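Local atomic coordinates of glutathione-independent glyoxalase DJ-1 (Schizosaccharomyces pombe, PDB entry 4QYT), a protein that converts methylglyoxal to D-lactate in a single glutathione-independent step and is involved in protection against reactive oxygen species. Residues Val5-Phe10 with Ile32-Val37; Pro65-Phe70 with Gln96-Glu101. All blocks are in the same frame, centred on the assembly; numbering follows the deposited sequence.

Contact 1 of 2, residues Val5-Phe10 with Ile32-Val37; sequences VKVCLF and IPIDSV. With EDO (1,2-ethanediol), chain E.
V7 and I34 meet because each sends a branch anti to its backbone N: CG1 of V7 at chi1 -178° and CG1 of I34 at -175°. The isoleucine then extends CD1 across the valine, 3.6 Å from V7 CG1, while V7 CG2 lies 3.8 Å from I32 CG2. An alanine in place of V7 would probably leave I32 CG2 without this contact and I34 CD1 with only the more distant CB of that residue, opening a gap on the face that packs on helix 17-29. On the other face, C8 SG sits over the centre of the F10 ring, and V37 uses its branches separately, CG2 3.4 Å from C8 SG and CG1 near F10 CE1. Backbone bonds lace the parallel strands: V7 N to P33 O and D35 N to V7 O, each 2.9 Å, then L9 N to D35 O and V37 N to L9 O. P33 has no N-H to offer V5 O, which is buried without a partner 3.3 Å from P33 CD. S36 OG is hydrogen-bonded to ethanediol O2 (2.6 Å) and to N58 N, D35 OD2 to Y74 OH. The chemistry implies a main-chain ladder between two largely apolar faces, with D35 OD2 and S36 OG bonded outside the strand pair.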
ATOM      1  N   VAL A   5      15.970   5.452 -16.135  1.00 40.23           N
ATOM      2  CA  VAL A   5      14.502   5.133 -16.238  1.00 20.64           C
ATOM      3  C   VAL A   5      13.777   6.069 -15.314  1.00 17.88           C
ATOM      4  O   VAL A   5      14.219   6.264 -14.180  1.00 20.25           O
ATOM      5  CB  VAL A   5      14.212   3.665 -15.849  1.00 27.58           C
ATOM      6  CG1 VAL A   5      12.723   3.387 -15.764  1.00 24.33           C
ATOM      7  CG2 VAL A   5      14.859   2.737 -16.863  1.00 33.14           C
ATOM      8  N   LYS A   6      12.567   6.419 -15.708  0.52 16.09           N
ATOM      9  CA  LYS A   6      11.871   7.502 -15.061  0.52 14.49           C
ATOM     10  C   LYS A   6      10.382   7.179 -15.067  0.52 10.92           C
ATOM     11  O   LYS A   6       9.767   7.079 -16.143  0.52 11.53           O
ATOM     12  CB  LYS A   6      12.158   8.764 -15.865  0.52 15.67           C
ATOM     13  CG  LYS A   6      13.610   9.203 -15.785  0.52 16.82           C
ATOM     14  CD  LYS A   6      13.895  10.366 -16.710  0.52 17.14           C
ATOM     15  CE  LYS A   6      13.717   9.990 -18.177  0.52 13.63           C
ATOM     16  NZ  LYS A   6      14.855  10.340 -19.094  0.52 26.83           N
ATOM     17  N   VAL A   7       9.780   7.045 -13.890  1.00  9.38           N
ATOM     18  CA  VAL A   7       8.413   6.544 -13.785  1.00  8.15           C
ATOM     19  C   VAL A   7       7.454   7.661 -13.393  1.00  7.43           C
ATOM     20  O   VAL A   7       7.743   8.467 -12.505  1.00  8.06           O
ATOM     21  CB  VAL A   7       8.366   5.402 -12.743  1.00  8.59           C
ATOM     22  CG1 VAL A   7       6.972   4.814 -12.622  1.00  9.51           C
ATOM     23  CG2 VAL A   7       9.388   4.322 -13.082  1.00 10.58           C
ATOM     24  N   CYS A   8       6.280   7.630 -14.029  1.00  7.29           N
ATOM     25  CA  CYS A   8       5.133   8.436 -13.621  1.00  6.93           C
ATOM     26  C   CYS A   8       4.054   7.526 -13.052  1.00  7.21           C
ATOM     27  O   CYS A   8       3.561   6.634 -13.762  1.00  8.18           O
ATOM     28  CB  CYS A   8       4.544   9.161 -14.826  1.00  7.89           C
ATOM     29  SG  CYS A   8       2.970   9.955 -14.482  1.00  8.43           S
ATOM     30  N   LEU A   9       3.688   7.771 -11.799  1.00  6.91           N
ATOM     31  CA  LEU A   9       2.535   7.114 -11.187  1.00  6.62           C
ATOM     32  C   LEU A   9       1.405   8.152 -11.177  1.00  6.42           C
ATOM     33  O   LEU A   9       1.424   9.117 -10.432  1.00  7.58           O
ATOM     34  CB  LEU A   9       2.938   6.655  -9.790  1.00  7.12           C
ATOM     35  CG  LEU A   9       1.938   5.895  -8.979  1.00 10.96           C
ATOM     36  CD1 LEU A   9       1.124   4.888  -9.659  1.00 12.40           C
ATOM     37  CD2 LEU A   9       2.559   5.351  -7.721  1.00 11.14           C
ATOM     38  N   PHE A  10       0.445   7.952 -12.093  1.00  6.88           N
ATOM     39  CA  PHE A  10      -0.710   8.848 -12.108  1.00  6.84           C
ATOM     40  C   PHE A  10      -1.534   8.641 -10.855  1.00  7.44           C
ATOM     41  O   PHE A  10      -1.651   7.540 -10.319  1.00  8.87           O
ATOM     42  CB  PHE A  10      -1.570   8.586 -13.348  1.00  8.13           C
ATOM     43  CG  PHE A  10      -1.017   9.142 -14.625  1.00  8.06           C
ATOM     44  CD1 PHE A  10      -0.942  10.513 -14.823  1.00  8.44           C
ATOM     45  CD2 PHE A  10      -0.624   8.327 -15.682  1.00  8.90           C
ATOM     46  CE1 PHE A  10      -0.498  11.041 -16.028  1.00  9.56           C
ATOM     47  CE2 PHE A  10      -0.204   8.864 -16.884  1.00  9.46           C
ATOM     48  CZ  PHE A  10      -0.141  10.217 -17.067  1.00  9.19           C
ATOM     49  N   ILE A  32      14.902   3.926  -8.631  1.00 11.47           N
ATOM     50  CA  ILE A  32      14.453   4.399  -9.923  1.00 11.63           C
ATOM     51  C   ILE A  32      13.589   5.615  -9.720  1.00 10.49           C
ATOM     52  O   ILE A  32      12.590   5.533  -8.984  1.00 10.68           O
ATOM     53  CB  ILE A  32      13.709   3.292 -10.672  1.00 11.12           C
ATOM     54  CG1 ILE A  32      14.681   2.164 -11.049  1.00 13.04           C
ATOM     55  CG2 ILE A  32      12.977   3.837 -11.880  1.00 11.78           C
ATOM     56  CD1 ILE A  32      14.053   0.929 -11.654  1.00 14.22           C
ATOM     57  N   PRO A  33      13.947   6.769 -10.300  1.00 11.86           N
ATOM     58  CA  PRO A  33      13.132   7.971 -10.110  1.00 11.58           C
ATOM     59  C   PRO A  33      11.660   7.764 -10.426  1.00 10.09           C
ATOM     60  O   PRO A  33      11.340   7.181 -11.466  1.00 10.43           O
ATOM     61  CB  PRO A  33      13.772   8.987 -11.052  1.00 14.15           C
ATOM     62  CG  PRO A  33      15.173   8.532 -11.188  1.00 17.22           C
ATOM     63  CD  PRO A  33      15.131   7.046 -11.145  1.00 14.05           C
ATOM     64  N   ILE A  34      10.802   8.295  -9.558  1.00 10.26           N
ATOM     65  CA  ILE A  34       9.359   8.172  -9.713  1.00  8.83           C
ATOM     66  C   ILE A  34       8.698   9.428  -9.187  1.00  9.26           C
ATOM     67  O   ILE A  34       9.039   9.887  -8.089  1.00 11.13           O
ATOM     68  CB  ILE A  34       8.812   6.881  -9.048  1.00  8.99           C
ATOM     69  CG1 ILE A  34       7.327   6.704  -9.314  1.00  8.86           C
ATOM     70  CG2 ILE A  34       9.136   6.797  -7.557  1.00 10.30           C
ATOM     71  CD1 ILE A  34       6.831   5.305  -9.016  1.00  9.17           C
ATOM     72  N   ASP A  35       7.758   9.953  -9.980  1.00  8.32           N
ATOM     73  CA  ASP A  35       6.926  11.082  -9.583  1.00  8.67           C
ATOM     74  C   ASP A  35       5.476  10.623  -9.530  1.00  7.81           C
ATOM     75  O   ASP A  35       5.052   9.884 -10.409  1.00  8.60           O
ATOM     76  CB  ASP A  35       6.964  12.231 -10.614  1.00  9.51           C
ATOM     77  CG  ASP A  35       8.277  12.972 -10.722  1.00 11.01           C
ATOM     78  OD1 ASP A  35       9.021  13.029  -9.723  1.00 16.50           O
ATOM     79  OD2 ASP A  35       8.519  13.531 -11.803  1.00 11.56           O
ATOM     80  N   SER A  36       4.712  11.170  -8.591  1.00  7.61           N
ATOM     81  CA  SER A  36       3.262  11.080  -8.662  1.00  7.77           C
ATOM     82  C   SER A  36       2.751  12.303  -9.388  1.00  7.88           C
ATOM     83  O   SER A  36       3.184  13.432  -9.133  1.00  9.52           O
ATOM     84  CB  SER A  36       2.644  10.955  -7.272  1.00  8.73           C
ATOM     85  OG  SER A  36       3.053  12.034  -6.444  1.00 10.39           O
ATOM     86  N   VAL A  37       1.852  12.052 -10.339  1.00  7.63           N
ATOM     87  CA  VAL A  37       1.324  13.092 -11.232  1.00  7.68           C
ATOM     88  C   VAL A  37      -0.186  13.096 -11.128  1.00  7.96           C
ATOM     89  O   VAL A  37      -0.859  12.135 -11.534  1.00  7.97           O
ATOM     90  CB  VAL A  37       1.808  12.882 -12.679  1.00  7.73           C
ATOM     91  CG1 VAL A  37       1.201  13.926 -13.585  1.00  9.45           C
ATOM     92  CG2 VAL A  37       3.344  12.899 -12.772  1.00  9.10           C
TER
HETATM   93  C1  EDO E 201       4.397  12.512  -2.696  1.00 17.15           C
HETATM   94  O1  EDO E 201       3.582  12.622  -1.580  1.00 15.50           O
HETATM   95  C2  EDO E 201       4.297  11.269  -3.608  1.00 14.57           C
HETATM   96  O2  EDO E 201       3.007  11.167  -4.026  1.00 19.11           O

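Contact 2 of 2, residues Pro65-Phe70 with Gln96-Glu101; sequences PSADDF and QQVVKE. With EDO (1,2-ethanediol), chain F.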
ATOM      1  N   PRO A  65       3.174  19.925 -20.925  1.00 12.10           N
ATOM      2  CA  PRO A  65       2.366  20.614 -21.932  1.00 14.24           C
ATOM      3  C   PRO A  65       1.732  19.713 -22.952  1.00 12.90           C
ATOM      4  O   PRO A  65       0.826  20.159 -23.653  1.00 16.41           O
ATOM      5  CB  PRO A  65       3.343  21.609 -22.543  1.00 16.30           C
ATOM      6  CG  PRO A  65       4.698  21.003 -22.318  1.00 15.50           C
ATOM      7  CD  PRO A  65       4.575  20.398 -20.941  1.00 12.75           C
ATOM      8  N   SER A  66       2.206  18.485 -23.119  1.00 12.11           N
ATOM      9  CA  SER A  66       1.639  17.565 -24.111  1.00 12.14           C
ATOM     10  C   SER A  66       2.099  16.143 -23.783  1.00 10.99           C
ATOM     11  O   SER A  66       3.023  15.941 -23.026  1.00 10.33           O
ATOM     12  CB  SER A  66       2.129  17.922 -25.533  1.00 12.44           C
ATOM     13  OG  SER A  66       3.493  17.570 -25.656  1.00 11.21           O
ATOM     14  N   ALA A  67       1.448  15.184 -24.443  1.00 11.99           N
ATOM     15  CA  ALA A  67       1.882  13.799 -24.353  1.00 12.41           C
ATOM     16  C   ALA A  67       3.283  13.574 -24.899  1.00 11.89           C
ATOM     17  O   ALA A  67       4.055  12.757 -24.373  1.00 12.18           O
ATOM     18  CB  ALA A  67       0.869  12.857 -24.982  1.00 16.64           C
ATOM     19  N   ASP A  68       3.616  14.272 -26.002  1.00 11.38           N
ATOM     20  CA  ASP A  68       4.978  14.176 -26.506  1.00 10.77           C
ATOM     21  C   ASP A  68       5.967  14.682 -25.455  1.00  9.80           C
ATOM     22  O   ASP A  68       7.042  14.090 -25.287  1.00 10.15           O
ATOM     23  CB  ASP A  68       5.151  14.968 -27.798  1.00 11.82           C
ATOM     24  CG  ASP A  68       4.561  14.268 -29.031  1.00 12.70           C
ATOM     25  OD1 ASP A  68       4.323  13.051 -28.988  1.00 16.89           O
ATOM     26  OD2 ASP A  68       4.470  14.938 -30.084  1.00 14.53           O
ATOM     27  N   ASP A  69       5.628  15.766 -24.729  1.00  9.34           N
ATOM     28  CA  ASP A  69       6.533  16.239 -23.698  1.00  8.82           C
ATOM     29  C   ASP A  69       6.646  15.238 -22.555  1.00  8.16           C
ATOM     30  O   ASP A  69       7.710  15.030 -21.969  1.00  8.79           O
ATOM     31  CB  ASP A  69       6.173  17.642 -23.225  1.00  9.28           C
ATOM     32  CG  ASP A  69       7.362  18.306 -22.560  1.00  9.36           C
ATOM     33  OD1 ASP A  69       8.314  18.616 -23.301  1.00 10.79           O
ATOM     34  OD2 ASP A  69       7.346  18.502 -21.341  1.00 11.16           O
ATOM     35  N   PHE A  70       5.505  14.629 -22.213  1.00  8.45           N
ATOM     36  CA  PHE A  70       5.489  13.566 -21.227  1.00  8.15           C
ATOM     37  C   PHE A  70       6.456  12.462 -21.598  1.00  8.21           C
ATOM     38  O   PHE A  70       7.235  11.979 -20.768  1.00  8.63           O
ATOM     39  CB  PHE A  70       4.070  13.019 -21.076  1.00  8.65           C
ATOM     40  CG  PHE A  70       3.953  11.977 -20.001  1.00  8.37           C
ATOM     41  CD1 PHE A  70       4.277  10.662 -20.244  1.00  8.51           C
ATOM     42  CD2 PHE A  70       3.427  12.294 -18.774  1.00  8.43           C
ATOM     43  CE1 PHE A  70       4.106   9.683 -19.279  1.00  8.94           C
ATOM     44  CE2 PHE A  70       3.192  11.328 -17.804  1.00  8.88           C
ATOM     45  CZ  PHE A  70       3.521  10.019 -18.064  1.00  8.98           C
ATOM     46  N   GLN A  96      -4.900   9.022 -21.814  1.00 10.50           N
ATOM     47  CA  GLN A  96      -5.109   8.173 -22.977  1.00 10.62           C
ATOM     48  C   GLN A  96      -4.015   8.382 -24.042  1.00 10.84           C
ATOM     49  O   GLN A  96      -3.550   7.430 -24.675  1.00 10.89           O
ATOM     50  CB  GLN A  96      -6.472   8.447 -23.613  1.00 11.64           C
ATOM     51  CG  GLN A  96      -7.662   8.177 -22.717  1.00 13.16           C
ATOM     52  CD  GLN A  96      -8.902   8.897 -23.206  1.00 15.08           C
ATOM     53  OE1 GLN A  96      -8.891   9.547 -24.271  1.00 16.61           O
ATOM     54  NE2 GLN A  96      -9.977   8.775 -22.455  1.00 19.55           N
ATOM     55  N   GLN A  97      -3.676   9.648 -24.288  1.00 10.04           N
ATOM     56  CA  GLN A  97      -2.657   9.996 -25.275  1.00 10.63           C
ATOM     57  C   GLN A  97      -1.298   9.428 -24.893  1.00  9.97           C
ATOM     58  O   GLN A  97      -0.554   8.928 -25.737  1.00 11.95           O
ATOM     59  CB  GLN A  97      -2.536  11.516 -25.392  1.00 10.87           C
ATOM     60  CG  GLN A  97      -3.733  12.203 -26.070  1.00 11.40           C
ATOM     61  CD  GLN A  97      -3.905  13.697 -25.733  1.00 12.60           C
ATOM     62  OE1 GLN A  97      -3.231  14.269 -24.868  1.00 14.10           O
ATOM     63  NE2 GLN A  97      -4.823  14.323 -26.406  1.00 15.06           N
ATOM     64  N   VAL A  98      -0.951   9.492 -23.614  1.00  9.81           N
ATOM     65  CA  VAL A  98       0.297   8.900 -23.155  1.00  9.62           C
ATOM     66  C   VAL A  98       0.272   7.399 -23.392  1.00  9.39           C
ATOM     67  O   VAL A  98       1.255   6.830 -23.869  1.00 10.73           O
ATOM     68  CB  VAL A  98       0.504   9.235 -21.644  1.00 10.52           C
ATOM     69  CG1 VAL A  98       1.522   8.306 -20.977  1.00 10.83           C
ATOM     70  CG2 VAL A  98       0.881  10.698 -21.469  1.00 10.57           C
ATOM     71  N   VAL A  99      -0.824   6.745 -22.985  1.00  9.88           N
ATOM     72  CA  VAL A  99      -0.899   5.301 -23.175  1.00 11.01           C
ATOM     73  C   VAL A  99      -0.772   4.891 -24.660  1.00 10.74           C
ATOM     74  O   VAL A  99      -0.056   3.948 -24.997  1.00 11.82           O
ATOM     75  CB  VAL A  99      -2.203   4.777 -22.491  1.00 15.21           C
ATOM     76  CG1 VAL A  99      -2.594   3.388 -22.947  1.00 15.89           C
ATOM     77  CG2 VAL A  99      -2.074   4.887 -20.980  1.00 13.55           C
ATOM     78  N   LYS A 100      -1.472   5.597 -25.514  1.00 11.97           N
ATOM     79  CA  LYS A 100      -1.403   5.326 -26.948  1.00 13.18           C
ATOM     80  C   LYS A 100      -0.016   5.561 -27.495  1.00 13.27           C
ATOM     81  O   LYS A 100       0.473   4.786 -28.347  1.00 16.69           O
ATOM     82  CB  LYS A 100      -2.420   6.188 -27.694  1.00 16.60           C
ATOM     83  CG  LYS A 100      -3.846   5.769 -27.451  1.00 18.71           C
ATOM     84  CD  LYS A 100      -4.832   6.682 -28.130  1.00 22.73           C
ATOM     85  CE  LYS A 100      -4.926   6.344 -29.605  1.00 29.50           C
ATOM     86  NZ  LYS A 100      -5.512   4.982 -29.857  1.00 33.62           N
ATOM     87  N   GLU A 101       0.633   6.636 -27.054  1.00 12.82           N
ATOM     88  CA  GLU A 101       1.984   6.891 -27.516  1.00 13.73           C
ATOM     89  C   GLU A 101       2.953   5.826 -27.062  1.00 12.36           C
ATOM     90  O   GLU A 101       3.867   5.433 -27.802  1.00 14.74           O
ATOM     91  CB  GLU A 101       2.488   8.251 -27.027  1.00 15.15           C
ATOM     92  CG  GLU A 101       3.919   8.563 -27.423  1.00 17.90           C
ATOM     93  CD  GLU A 101       4.156   8.539 -28.924  1.00 19.20           C
ATOM     94  OE1 GLU A 101       3.252   9.020 -29.677  1.00 24.73           O
ATOM     95  OE2 GLU A 101       5.327   8.245 -29.319  1.00 22.33           O
TER
HETATM   96  C1  EDO F 202       1.249  14.432 -28.848  1.00 21.33           C
HETATM   97  O1  EDO F 202       1.711  15.373 -27.863  1.00 18.89           O
HETATM   98  C2  EDO F 202      -0.242  14.532 -29.110  1.00 27.57           C
HETATM   99  O2  EDO F 202      -0.972  13.726 -28.167  1.00 32.19           O
HETATM  100  O   HOH W   1      -1.003  15.498 -25.910  1.00 19.47           O
HETATM  101  O   HOH W   2       6.362  11.154 -28.556  1.00 16.95           O
HETATM  102  O   HOH W   3       2.212  11.321 -28.988  1.00 41.06           O
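A67 and V98 bring their CA atoms to 5.3 Å where the first turn of helix 67-73 meets the middle of helix 93-102. So close an approach suits a residue as small as alanine: A67 CB rests 3.7 Å from Q97 CB and also touches V98 CG2. Deeper in, F70 has CG anti to its backbone N (chi1 -176°), and its side chain crosses that of V98 at about a right angle. V98 CG2 lies over one ring face in a CH-pi contact, 3.8 Å from the centroid, and V98 CG1 approaches F70 CE1 to 3.4 Å. The forked valine thus covers both the face and part of the rim. The outer side is polar. S66 is the N-cap, its OG accepting from D69 N at 2.9 Å, while the N-H of D68 goes to an ethanediol O1 and that of A67 to a water that also donates to Q97 OE1. D68 OD1 and E101 OE1, like charges 4.2 Å apart, are joined by a second water donating to both, which is likely to ease their repulsion; the helix N terminus would also favour the charge on D68. Neighbouring helices lying on one side of a mostly parallel sheet, with V98 reaching A77 and V99 reaching I79 and I110, are typical of the alpha/beta sandwich of the DJ-1/PfpI family.

In the fold
From the N terminus, strand 7-12 leads through helix 17-29 to strand 34-39, and contact 1 closes this first beta-alpha-beta loop by pairing the two strands. Only later does contact 2 open, at helix 67-73; the chain then passes through strand 76-79 and helix 83-90 before helix 93-102 closes the second loop. The loops therefore follow in series, neither nesting nor crossing. In space they touch through F70, whose CZ lies 3.5 Å from C8 CB and whose CE2 lies 3.6 Å from F10 CZ. This ring ties the helix pair to the sheet, where strand 76-79 borders strand 7-12 on the side away from strand 34-39.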